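Local atomic coordinates of O-ureido-L-serine synthase (Streptomyces lavendulae, PDB entry 3X44), a protein that catalyses the pyridoxal-phosphate-dependent addition of hydroxyurea to O-acetyl-L-serine, giving O-ureido-L-serine for biosynthesis of the antibiotic D-cycloserine, and also makes L-cysteine from sulfide. Residues L8-T14 and D44-L48; L59-G63 and R85-F89; T65-T70 and W137-F143; F176-G180 and P228-D232. The protein carries 1 engineered substitution. The contacts are given in a common frame with arbitrary orientation. Residues are numbered along the deposited sequence.

Contact 1 of 4, residues L8-T14 and D44-L48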
# COMPACT_ATOMS: atom_id res chain seq x y z
N LEU A 8 11.66 -4.12 -10.86
CA LEU A 8 10.64 -5.08 -11.32
C LEU A 8 9.66 -5.43 -10.20
O LEU A 8 8.62 -6.03 -10.46
CB LEU A 8 11.31 -6.36 -11.84
CG LEU A 8 12.44 -6.24 -12.87
CD1 LEU A 8 12.81 -7.63 -13.38
CD2 LEU A 8 12.01 -5.34 -14.02
N ASP A 9 9.99 -5.06 -8.96
CA ASP A 9 9.11 -5.36 -7.84
C ASP A 9 7.99 -4.32 -7.72
O ASP A 9 7.14 -4.41 -6.83
CB ASP A 9 9.92 -5.42 -6.53
CG ASP A 9 10.96 -6.53 -6.53
OD1 ASP A 9 10.74 -7.55 -7.22
OD2 ASP A 9 12.01 -6.37 -5.87
N THR A 10 7.99 -3.34 -8.62
CA THR A 10 6.97 -2.30 -8.62
C THR A 10 5.96 -2.57 -9.73
O THR A 10 5.06 -1.77 -9.96
CB THR A 10 7.57 -0.90 -8.85
OG1 THR A 10 8.04 -0.80 -10.20
CG2 THR A 10 8.72 -0.65 -7.88
N ILE A 11 6.12 -3.70 -10.41
CA ILE A 11 5.21 -4.05 -11.48
C ILE A 11 3.86 -4.53 -10.92
O ILE A 11 3.81 -5.29 -9.96
CB ILE A 11 5.82 -5.16 -12.39
CG1 ILE A 11 6.90 -4.54 -13.29
CG2 ILE A 11 4.73 -5.83 -13.22
CD1 ILE A 11 7.70 -5.55 -14.09
N GLY A 12 2.78 -4.05 -11.53
CA GLY A 12 1.45 -4.43 -11.09
C GLY A 12 0.89 -3.47 -10.06
O GLY A 12 1.41 -2.37 -9.88
N ARG A 13 -0.18 -3.90 -9.40
CA ARG A 13 -0.84 -3.11 -8.37
C ARG A 13 -1.10 -1.68 -8.84
O ARG A 13 -0.73 -0.72 -8.17
CB ARG A 13 -0.01 -3.11 -7.09
CG ARG A 13 0.02 -4.46 -6.39
CD ARG A 13 0.98 -4.48 -5.22
NE ARG A 13 2.23 -3.78 -5.52
CZ ARG A 13 3.31 -4.37 -6.03
NH1 ARG A 13 3.31 -5.67 -6.30
NH2 ARG A 13 4.40 -3.64 -6.28
N THR A 14 -1.75 -1.55 -9.98
CA THR A 14 -2.05 -0.24 -10.53
C THR A 14 -3.37 0.31 -10.00
O THR A 14 -4.31 -0.42 -9.73
CB THR A 14 -2.13 -0.28 -12.05
OG1 THR A 14 -3.11 -1.24 -12.46
CG2 THR A 14 -0.78 -0.68 -12.63
N ASP A 44 4.22 -4.74 -19.02
CA ASP A 44 5.16 -5.10 -17.97
C ASP A 44 4.78 -6.42 -17.28
O ASP A 44 5.66 -7.19 -16.87
CB ASP A 44 5.21 -4.00 -16.90
CG ASP A 44 6.07 -2.82 -17.30
OD1 ASP A 44 6.42 -2.05 -16.40
OD2 ASP A 44 6.39 -2.65 -18.50
N ARG A 45 3.48 -6.66 -17.15
CA ARG A 45 3.01 -7.88 -16.49
C ARG A 45 3.37 -9.13 -17.28
O ARG A 45 3.76 -10.15 -16.71
CB ARG A 45 1.49 -7.81 -16.30
CG ARG A 45 1.02 -6.69 -15.38
CD ARG A 45 -0.48 -6.50 -15.49
NE ARG A 45 -0.96 -5.31 -14.78
CZ ARG A 45 -1.38 -5.31 -13.52
NH1 ARG A 45 -1.38 -6.44 -12.82
NH2 ARG A 45 -1.80 -4.18 -12.95
N LEU A 46 3.24 -9.05 -18.59
CA LEU A 46 3.55 -10.17 -19.47
C LEU A 46 5.07 -10.39 -19.52
O LEU A 46 5.54 -11.52 -19.38
CB LEU A 46 3.02 -9.88 -20.87
CG LEU A 46 3.29 -10.86 -22.01
CD1 LEU A 46 2.22 -10.67 -23.08
CD2 LEU A 46 4.67 -10.62 -22.60
N ALA A 47 5.82 -9.31 -19.71
CA ALA A 47 7.27 -9.39 -19.80
C ALA A 47 7.90 -10.08 -18.60
O ALA A 47 8.74 -10.95 -18.75
CB ALA A 47 7.86 -8.00 -19.97
N LEU A 48 7.49 -9.67 -17.40
CA LEU A 48 8.01 -10.25 -16.17
C LEU A 48 7.59 -11.71 -16.06
O LEU A 48 8.41 -12.58 -15.73
CB LEU A 48 7.47 -9.48 -14.96
CG LEU A 48 7.87 -10.01 -13.58
CD1 LEU A 48 9.36 -9.81 -13.37
CD2 LEU A 48 7.07 -9.28 -12.51
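Apolar packing joins the N-terminal loop to the first turns of helix 43-56. Ile11 makes the largest apolar contribution, its CD1 lying 4.0 Å from Leu48 CB and 3.8 Å from Asp44 O, one helical turn apart, while its CG2 comes within 4.2 Å of Arg45 N. At the 3-10 end of the loop, Leu8 CD1 meets Leu48 CD1 at 4.1 Å. The Arg45 side chain reaches along the loop, with Gly12 CA over one face of its guanidinium, 3.8 Å from Arg45 NH2, and Thr14 OG1 at the edge, 3.3 Å from the same NH2. Thr14 OG1 is hydrogen-bonded to Glu34, which also forms a salt bridge with Arg45; a second salt bridge joins Arg45 to Glu159, which accepts from the backbone nitrogens of Arg13 and Thr14. Gly12 has phi 92° and psi -166°, where a CB would collide with the carbonyl O of Ile11. Within the loop, Arg13 NH2 donates to Asp9 O at 2.9 Å. Asp44 OD1 is hydrogen-bonded to Gly39 N, and Asp44 directly follows Ala43, the engineered replacement of the lysine that carries the cofactor; the loop thus packs on the helix that starts at the Schiff-base position of this fold-type II PLP enzyme.

Contact 2 of 4, residues L59-G63 and R85-F89; sequences LLKPG and RGYRF
Here the two ends of a beta-alpha-beta crossover (strand 65-70, helix 73-85, strand 88-94) meet near the surface, where two neighbouring inner strands of the parallel sheet begin: 59-63 leads from helix 43-56 towards strand 65-70, and 85-89 from helix 73-85 into strand 88-94. The touching parts run at 88° to each other, with CA-CA distances of 5.7 Å for Pro62-Gly86 and 4.9 Å for Gly63-Tyr87. Leu60 and Lys61 are extended, Pro62 has phi/psi -50/134, and Gly63 turns to 90/-9. Arg85 closes its helix, its guanidinium salt-bridged to Glu55. Gly86 then leaves the helix at 86/41; at either glycine a CB would strike the preceding carbonyl. Gly86 O accepts from Gly63 N at 3.0 Å, N-H...O angle 160°. Tyr87 is extended (-120/169) with chi1 m, which carries its ring along 60-62: Leu60 CD1 covers one face, 4.1 Å from Tyr87 CZ, Lys61 O lies at the edge, 3.1 Å from Tyr87 CE1, and Tyr87 OH is hydrogen-bonded to Glu55. Arg88 begins the strand (-110/143), its backbone paired with Asp64 and Ile66. With chi1 m, chi2 143° and the rest near t, Arg88 NH1 makes a weak hydrogen bond to Gly63 O, 3.1 Å long with an angle of 126°.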
# COMPACT_ATOMS: atom_id res chain seq x y z
N LEU A 59 14.88 -22.32 -19.12
CA LEU A 59 14.98 -21.91 -20.52
C LEU A 59 15.75 -20.60 -20.69
O LEU A 59 16.08 -20.21 -21.81
CB LEU A 59 13.59 -21.74 -21.12
CG LEU A 59 12.71 -22.98 -21.25
CD1 LEU A 59 11.30 -22.56 -21.66
CD2 LEU A 59 13.31 -23.93 -22.29
N LEU A 60 16.03 -19.92 -19.59
CA LEU A 60 16.75 -18.65 -19.64
C LEU A 60 17.92 -18.62 -18.68
O LEU A 60 17.79 -19.01 -17.52
CB LEU A 60 15.81 -17.48 -19.33
CG LEU A 60 15.07 -16.81 -20.50
CD1 LEU A 60 14.30 -15.61 -19.97
CD2 LEU A 60 16.05 -16.38 -21.58
N LYS A 61 19.06 -18.15 -19.16
CA LYS A 61 20.26 -18.05 -18.34
C LYS A 61 20.86 -16.67 -18.58
O LYS A 61 20.64 -16.07 -19.63
CB LYS A 61 21.25 -19.16 -18.72
CG LYS A 61 22.69 -18.72 -18.92
CD LYS A 61 23.56 -19.87 -19.44
CE LYS A 61 23.90 -19.69 -20.92
NZ LYS A 61 22.95 -20.40 -21.82
N PRO A 62 21.61 -16.14 -17.61
CA PRO A 62 22.22 -14.82 -17.77
C PRO A 62 22.98 -14.68 -19.09
O PRO A 62 23.76 -15.56 -19.47
CB PRO A 62 23.14 -14.68 -16.55
CG PRO A 62 23.16 -16.02 -15.88
CD PRO A 62 21.92 -16.74 -16.30
N GLY A 63 22.76 -13.57 -19.78
CA GLY A 63 23.42 -13.33 -21.05
C GLY A 63 22.62 -13.86 -22.23
O GLY A 63 22.97 -13.60 -23.38
N ARG A 85 17.38 -7.66 -15.46
CA ARG A 85 17.78 -9.01 -15.09
C ARG A 85 19.03 -9.59 -15.74
O ARG A 85 19.42 -10.72 -15.44
CB ARG A 85 16.59 -9.95 -15.30
CG ARG A 85 15.49 -9.73 -14.28
CD ARG A 85 14.33 -10.70 -14.46
NE ARG A 85 14.54 -11.96 -13.74
CZ ARG A 85 14.42 -12.12 -12.43
NH1 ARG A 85 14.09 -11.09 -11.66
NH2 ARG A 85 14.64 -13.30 -11.88
N GLY A 86 19.67 -8.81 -16.61
CA GLY A 86 20.89 -9.28 -17.26
C GLY A 86 20.69 -10.10 -18.52
O GLY A 86 21.39 -11.09 -18.74
N TYR A 87 19.73 -9.70 -19.36
CA TYR A 87 19.47 -10.41 -20.60
C TYR A 87 19.66 -9.48 -21.80
O TYR A 87 19.82 -8.26 -21.65
CB TYR A 87 18.04 -10.95 -20.63
CG TYR A 87 17.77 -12.04 -19.61
CD1 TYR A 87 18.48 -13.24 -19.65
CD2 TYR A 87 16.84 -11.85 -18.59
CE1 TYR A 87 18.26 -14.23 -18.70
CE2 TYR A 87 16.61 -12.84 -17.64
CZ TYR A 87 17.33 -14.03 -17.70
OH TYR A 87 17.11 -15.00 -16.75
N ARG A 88 19.66 -10.07 -22.99
CA ARG A 88 19.77 -9.32 -24.23
C ARG A 88 18.39 -9.44 -24.86
O ARG A 88 17.75 -10.49 -24.74
CB ARG A 88 20.83 -9.95 -25.14
CG ARG A 88 22.27 -9.57 -24.79
CD ARG A 88 23.23 -10.75 -24.99
NE ARG A 88 24.63 -10.36 -24.78
CZ ARG A 88 25.65 -11.21 -24.78
NH1 ARG A 88 25.45 -12.51 -24.97
NH2 ARG A 88 26.89 -10.77 -24.59
N PHE A 89 17.92 -8.38 -25.50
CA PHE A 89 16.60 -8.40 -26.12
C PHE A 89 16.61 -7.85 -27.55
O PHE A 89 17.30 -6.88 -27.85
CB PHE A 89 15.60 -7.60 -25.27
CG PHE A 89 14.22 -7.54 -25.87
CD1 PHE A 89 13.48 -8.71 -26.05
CD2 PHE A 89 13.68 -6.34 -26.31
CE1 PHE A 89 12.23 -8.68 -26.66
CE2 PHE A 89 12.44 -6.29 -26.92
CZ PHE A 89 11.70 -7.47 -27.10

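Contact 3 of 4, residues T65-T70 and W137-F143. With PUS ((E)-O-(carbamoylamino)-N-({3-hydroxy-2-methyl-5-[(phosphonooxy)methyl]pyridin-4-yl}methylidene)-L-serine), chain C.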
# COMPACT_ATOMS: atom_id res chain seq x y z
N THR A 65 19.61 -14.33 -25.00
CA THR A 65 18.92 -13.35 -25.83
C THR A 65 17.44 -13.69 -26.02
O THR A 65 17.09 -14.82 -26.37
CB THR A 65 19.60 -13.23 -27.21
OG1 THR A 65 20.91 -12.67 -27.07
CG2 THR A 65 18.76 -12.35 -28.13
N ILE A 66 16.58 -12.70 -25.81
CA ILE A 66 15.14 -12.88 -25.96
C ILE A 66 14.68 -12.12 -27.20
O ILE A 66 15.06 -10.97 -27.42
CB ILE A 66 14.38 -12.34 -24.72
CG1 ILE A 66 14.74 -13.15 -23.48
CG2 ILE A 66 12.88 -12.39 -24.96
CD1 ILE A 66 14.89 -12.33 -22.23
N VAL A 67 13.86 -12.78 -28.02
CA VAL A 67 13.34 -12.16 -29.23
C VAL A 67 11.82 -12.27 -29.26
O VAL A 67 11.26 -13.30 -28.90
CB VAL A 67 13.92 -12.82 -30.51
CG1 VAL A 67 13.39 -14.24 -30.67
CG2 VAL A 67 13.55 -11.98 -31.73
N GLU A 68 11.17 -11.20 -29.71
CA GLU A 68 9.72 -11.17 -29.77
C GLU A 68 9.18 -10.18 -30.80
O GLU A 68 9.77 -9.12 -31.02
CB GLU A 68 9.16 -10.81 -28.39
CG GLU A 68 7.65 -10.67 -28.36
CD GLU A 68 6.95 -11.99 -28.57
OE1 GLU A 68 7.00 -12.52 -29.70
OE2 GLU A 68 6.36 -12.51 -27.60
N CYS A 69 8.08 -10.54 -31.45
CA CYS A 69 7.44 -9.65 -32.41
C CYS A 69 6.45 -8.87 -31.56
O CYS A 69 5.65 -9.46 -30.84
CB CYS A 69 6.67 -10.42 -33.49
SG CYS A 69 5.56 -9.37 -34.43
N THR A 70 6.51 -7.55 -31.62
CA THR A 70 5.65 -6.73 -30.77
C THR A 70 5.08 -5.52 -31.49
O THR A 70 5.62 -5.09 -32.51
CB THR A 70 6.47 -6.25 -29.55
OG1 THR A 70 5.69 -5.34 -28.77
CG2 THR A 70 7.73 -5.53 -30.02
N TRP A 137 18.01 -17.89 -29.98
CA TRP A 137 17.41 -16.98 -29.01
C TRP A 137 16.10 -17.52 -28.44
O TRP A 137 15.44 -18.34 -29.08
CB TRP A 137 17.15 -15.63 -29.67
CG TRP A 137 18.36 -15.03 -30.27
CD1 TRP A 137 19.66 -15.30 -29.95
CD2 TRP A 137 18.40 -14.01 -31.28
NE1 TRP A 137 20.51 -14.51 -30.70
CE2 TRP A 137 19.76 -13.71 -31.52
CE3 TRP A 137 17.42 -13.32 -32.00
CZ2 TRP A 137 20.16 -12.75 -32.45
CZ3 TRP A 137 17.82 -12.37 -32.93
CH2 TRP A 137 19.18 -12.09 -33.14
N PHE A 138 15.75 -17.07 -27.24
CA PHE A 138 14.51 -17.50 -26.59
C PHE A 138 13.35 -16.70 -27.17
O PHE A 138 13.47 -15.49 -27.37
CB PHE A 138 14.61 -17.28 -25.08
CG PHE A 138 13.31 -17.47 -24.34
CD1 PHE A 138 12.83 -18.75 -24.07
CD2 PHE A 138 12.57 -16.37 -23.91
CE1 PHE A 138 11.63 -18.93 -23.39
CE2 PHE A 138 11.38 -16.54 -23.22
CZ PHE A 138 10.90 -17.82 -22.96
N ARG A 139 12.24 -17.38 -27.45
CA ARG A 139 11.06 -16.72 -27.99
C ARG A 139 10.03 -16.56 -26.87
O ARG A 139 9.66 -17.53 -26.22
CB ARG A 139 10.44 -17.56 -29.12
CG ARG A 139 11.24 -17.60 -30.41
CD ARG A 139 10.86 -16.46 -31.34
NE ARG A 139 9.44 -16.48 -31.69
CZ ARG A 139 8.56 -15.58 -31.26
NH1 ARG A 139 8.95 -14.59 -30.47
NH2 ARG A 139 7.29 -15.67 -31.63
N ALA A 140 9.58 -15.33 -26.65
CA ALA A 140 8.59 -15.09 -25.62
C ALA A 140 7.23 -15.67 -26.04
O ALA A 140 6.44 -16.09 -25.20
CB ALA A 140 8.46 -13.59 -25.34
N ARG A 141 6.99 -15.72 -27.35
CA ARG A 141 5.73 -16.24 -27.90
C ARG A 141 4.54 -15.68 -27.14
O ARG A 141 3.70 -16.43 -26.66
CB ARG A 141 5.69 -17.77 -27.84
CG ARG A 141 6.95 -18.44 -28.32
CD ARG A 141 6.68 -19.87 -28.77
NE ARG A 141 7.78 -20.37 -29.60
CZ ARG A 141 7.88 -20.19 -30.91
NH1 ARG A 141 6.94 -19.53 -31.57
NH2 ARG A 141 8.93 -20.67 -31.57
N GLN A 142 4.46 -14.35 -27.05
CA GLN A 142 3.38 -13.71 -26.31
C GLN A 142 1.96 -14.09 -26.71
O GLN A 142 1.04 -14.00 -25.90
CB GLN A 142 3.55 -12.18 -26.35
CG GLN A 142 3.43 -11.53 -27.73
CD GLN A 142 3.15 -10.03 -27.62
OE1 GLN A 142 2.48 -9.58 -26.69
NE2 GLN A 142 3.67 -9.25 -28.57
N PHE A 143 1.76 -14.53 -27.95
CA PHE A 143 0.41 -14.89 -28.39
C PHE A 143 0.00 -16.31 -28.04
O PHE A 143 -1.16 -16.69 -28.22
CB PHE A 143 0.29 -14.72 -29.91
CG PHE A 143 0.48 -13.31 -30.36
CD1 PHE A 143 -0.56 -12.39 -30.27
CD2 PHE A 143 1.69 -12.90 -30.92
CE1 PHE A 143 -0.39 -11.08 -30.72
CE2 PHE A 143 1.87 -11.60 -31.37
CZ PHE A 143 0.82 -10.69 -31.27
N PUS C . 0.52 -5.05 -26.83
CA PUS C . 1.34 -6.27 -27.23
CB PUS C . 0.64 -7.09 -28.37
OG PUS C . 0.45 -6.23 -29.58
ND PUS C . 0.53 -7.01 -30.79
CE PUS C . -0.51 -7.01 -31.66
NZ2 PUS C . -1.74 -6.63 -31.24
OZ1 PUS C . -0.35 -7.34 -32.79
C PUS C . 2.73 -5.79 -27.71
O PUS C . 3.13 -4.71 -27.37
OT PUS C . 3.40 -6.49 -28.42
C2 PUS C . -1.98 -1.50 -25.86
C3 PUS C . -1.06 -2.64 -26.07
C4 PUS C . -1.60 -4.00 -26.02
C5 PUS C . -3.03 -4.19 -25.72
C6 PUS C . -3.86 -2.99 -25.52
C2A PUS C . -1.48 -0.09 -25.95
C4A PUS C . -0.75 -5.19 -26.41
C5A PUS C . -3.65 -5.58 -25.64
N1 PUS C . -3.32 -1.73 -25.60
O3 PUS C . 0.25 -2.42 -26.25
O1P PUS C . -2.14 -8.21 -25.30
O2P PUS C . -3.20 -8.32 -23.19
O3P PUS C . -4.52 -8.18 -25.17
O4P PUS C . -3.24 -6.26 -24.41
P PUS C . -3.27 -7.74 -24.53
O HOH W 1 5.23 -13.74 -31.07
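Glu68 organises the polar core. Its OE1 forms a salt bridge with Arg139 NH1 at 2.9 Å, and a water joins Glu68 OE1 to Arg139 NH2; its OE2 accepts from Gln142 N at 2.7 Å. The carboxylate thereby takes up a backbone NH where the short strand 138-139 has given way to a loop. Gln142 NE2 donates to Cys69 O at 3.0 Å and to the ligand carboxylate oxygen PUS OT at 2.8 Å, which Thr70 OG1 also reaches at 2.6 Å, so the paired segments deliver both groups to the bound O-ureido-L-serine aldimine. Parallel pairing follows from Phe138 N to Thr65 O and from Val67 N to Phe138 O, each 2.8 Å. Outward, Thr65 CG2 makes a CH-pi contact 3.4 Å from the Trp137 five-membered ring centroid, Val67 CB packs on Trp137 CE3 at 3.8 Å, and Ile66 CG1 meets Phe138 CD2 at 3.9 Å. In the parallel sheet, strand 65-70 lies between 88-94 and the end strand 138-139; helix 120-135 supplies Asp129 to Arg139, and helix 73-85 packs against Glu68 and Ala140.

Contact 4 of 4, residues F176-G180 and P228-D232. With PUS ((E)-O-(carbamoylamino)-N-({3-hydroxy-2-methyl-5-[(phosphonooxy)methyl]pyridin-4-yl}methylidene)-L-serine), chain C.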
# COMPACT_ATOMS: atom_id res chain seq x y z
N PHE A 176 -8.07 -5.96 -27.18
CA PHE A 176 -7.12 -7.06 -27.11
C PHE A 176 -6.12 -7.12 -28.24
O PHE A 176 -6.40 -6.72 -29.37
CB PHE A 176 -7.86 -8.40 -27.00
CG PHE A 176 -8.64 -8.77 -28.23
CD1 PHE A 176 -8.00 -9.33 -29.33
CD2 PHE A 176 -10.03 -8.62 -28.26
CE1 PHE A 176 -8.73 -9.74 -30.45
CE2 PHE A 176 -10.77 -9.02 -29.38
CZ PHE A 176 -10.12 -9.58 -30.47
N GLY A 177 -4.92 -7.58 -27.90
CA GLY A 177 -3.85 -7.77 -28.86
C GLY A 177 -3.58 -9.26 -28.76
O GLY A 177 -3.94 -10.03 -29.65
N THR A 178 -2.95 -9.68 -27.66
CA THR A 178 -2.68 -11.09 -27.44
C THR A 178 -3.90 -11.75 -26.78
O THR A 178 -4.06 -12.97 -26.82
CB THR A 178 -1.47 -11.30 -26.51
OG1 THR A 178 -1.78 -10.82 -25.19
CG2 THR A 178 -0.26 -10.54 -27.04
N THR A 179 -4.76 -10.90 -26.21
CA THR A 179 -5.97 -11.30 -25.48
C THR A 179 -5.63 -11.84 -24.09
O THR A 179 -6.50 -12.31 -23.36
CB THR A 179 -6.86 -12.35 -26.23
OG1 THR A 179 -6.40 -13.68 -25.95
CG2 THR A 179 -6.85 -12.09 -27.71
N GLY A 180 -4.36 -11.73 -23.71
CA GLY A 180 -3.96 -12.21 -22.40
C GLY A 180 -4.70 -11.50 -21.27
O GLY A 180 -5.05 -12.12 -20.26
N PRO A 228 -5.20 -15.17 -31.62
CA PRO A 228 -4.18 -15.68 -30.70
C PRO A 228 -4.54 -16.99 -30.01
O PRO A 228 -5.69 -17.21 -29.61
CB PRO A 228 -3.99 -14.54 -29.70
CG PRO A 228 -4.55 -13.32 -30.38
CD PRO A 228 -5.67 -13.83 -31.23
N GLY A 229 -3.54 -17.85 -29.86
CA GLY A 229 -3.75 -19.13 -29.21
C GLY A 229 -4.17 -19.08 -27.75
O GLY A 229 -4.91 -19.95 -27.30
N VAL A 230 -3.72 -18.07 -27.00
CA VAL A 230 -4.09 -17.99 -25.59
C VAL A 230 -5.55 -17.61 -25.35
O VAL A 230 -6.07 -17.77 -24.24
CB VAL A 230 -3.21 -16.98 -24.82
CG1 VAL A 230 -1.75 -17.36 -24.95
CG2 VAL A 230 -3.46 -15.58 -25.32
N LEU A 231 -6.23 -17.13 -26.39
CA LEU A 231 -7.62 -16.71 -26.25
C LEU A 231 -8.66 -17.74 -25.84
O LEU A 231 -8.77 -18.81 -26.45
CB LEU A 231 -8.10 -16.06 -27.56
CG LEU A 231 -9.61 -15.77 -27.56
CD1 LEU A 231 -9.90 -14.68 -26.53
CD2 LEU A 231 -10.07 -15.33 -28.94
N ASP A 232 -9.42 -17.41 -24.80
CA ASP A 232 -10.51 -18.28 -24.37
C ASP A 232 -11.76 -17.47 -24.68
O ASP A 232 -12.25 -16.68 -23.86
CB ASP A 232 -10.48 -18.60 -22.88
CG ASP A 232 -11.66 -19.46 -22.46
OD1 ASP A 232 -12.38 -19.95 -23.36
OD2 ASP A 232 -11.89 -19.64 -21.24
N PUS C . 0.52 -5.05 -26.83
CA PUS C . 1.34 -6.27 -27.23
CB PUS C . 0.64 -7.09 -28.37
OG PUS C . 0.45 -6.23 -29.58
ND PUS C . 0.53 -7.01 -30.79
CE PUS C . -0.51 -7.01 -31.66
NZ2 PUS C . -1.74 -6.63 -31.24
OZ1 PUS C . -0.35 -7.34 -32.79
C PUS C . 2.73 -5.79 -27.71
O PUS C . 3.13 -4.71 -27.37
OT PUS C . 3.40 -6.49 -28.42
C2 PUS C . -1.98 -1.50 -25.86
C3 PUS C . -1.06 -2.64 -26.07
C4 PUS C . -1.60 -4.00 -26.02
C5 PUS C . -3.03 -4.19 -25.72
C6 PUS C . -3.86 -2.99 -25.52
C2A PUS C . -1.48 -0.09 -25.95
C4A PUS C . -0.75 -5.19 -26.41
C5A PUS C . -3.65 -5.58 -25.64
N1 PUS C . -3.32 -1.73 -25.60
O3 PUS C . 0.25 -2.42 -26.25
O1P PUS C . -2.14 -8.21 -25.30
O2P PUS C . -3.20 -8.32 -23.19
O3P PUS C . -4.52 -8.18 -25.17
O4P PUS C . -3.24 -6.26 -24.41
P PUS C . -3.27 -7.74 -24.53
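No hydrogen bond crosses between these two loops, although one of them binds the cofactor phosphate; carbon atoms of 228-232 instead crowd against its outward-turned carbonyls. Thr178 O lies 3.1 Å from Val230 CG2 and 3.3 Å from Pro228 CB, and Gly177 O is 3.4 Å from Pro228 CG, with no polar partner of its own. Thr179, at positive phi (76°), packs its CG2 3.7 Å from Pro228 CG, while its OG1 turns back to Thr178 O at 2.6 Å and sits 3.3 Å from Leu231 CA. The opposing loop is a type I turn, Pro228 to Leu231. With the carbonyls facing it, the amides serve the ligand: Gly177 N and Thr179 N donate to PUS O3P at 2.8 and 2.9 Å, and Thr178 N and OG1 to PUS O1P at 2.9 and 2.6 Å. Thr178 OG1 also accepts from Gly180 N at 3.1 Å, an ST turn. This phosphate-binding loop joins strand 171-174 to helix 180-192, whose Thr183 touches Leu231, and the covering turn lies between helix 208-211 and strand 238-242.

Overall arrangement
Contacts 1 and 2 come first along the chain and in series, contact 3 interlocks with contact 2, and contact 4 follows. Contacts 2 and 3, with centres 12 Å apart, share the four-stranded parallel sheet through neighbouring strands 88-94 and 65-70. Contact 1 lies about 18 Å (centre to centre) from each and touches both; its nearest atoms come within about 5 Å of contact 4 without touching. Contact 4 lies at loops connected to the mixed sheet, one following strand 171-174, the other preceding strand 238-242. It touches contact 3, their centres about 16 Å apart, with a probable hydrogen bond between Phe143 O and Val230 N. Both touch the ligand: contact 3 hydrogen-bonds its carboxylate, contact 4 its phosphate, whereas contact 2 is remote.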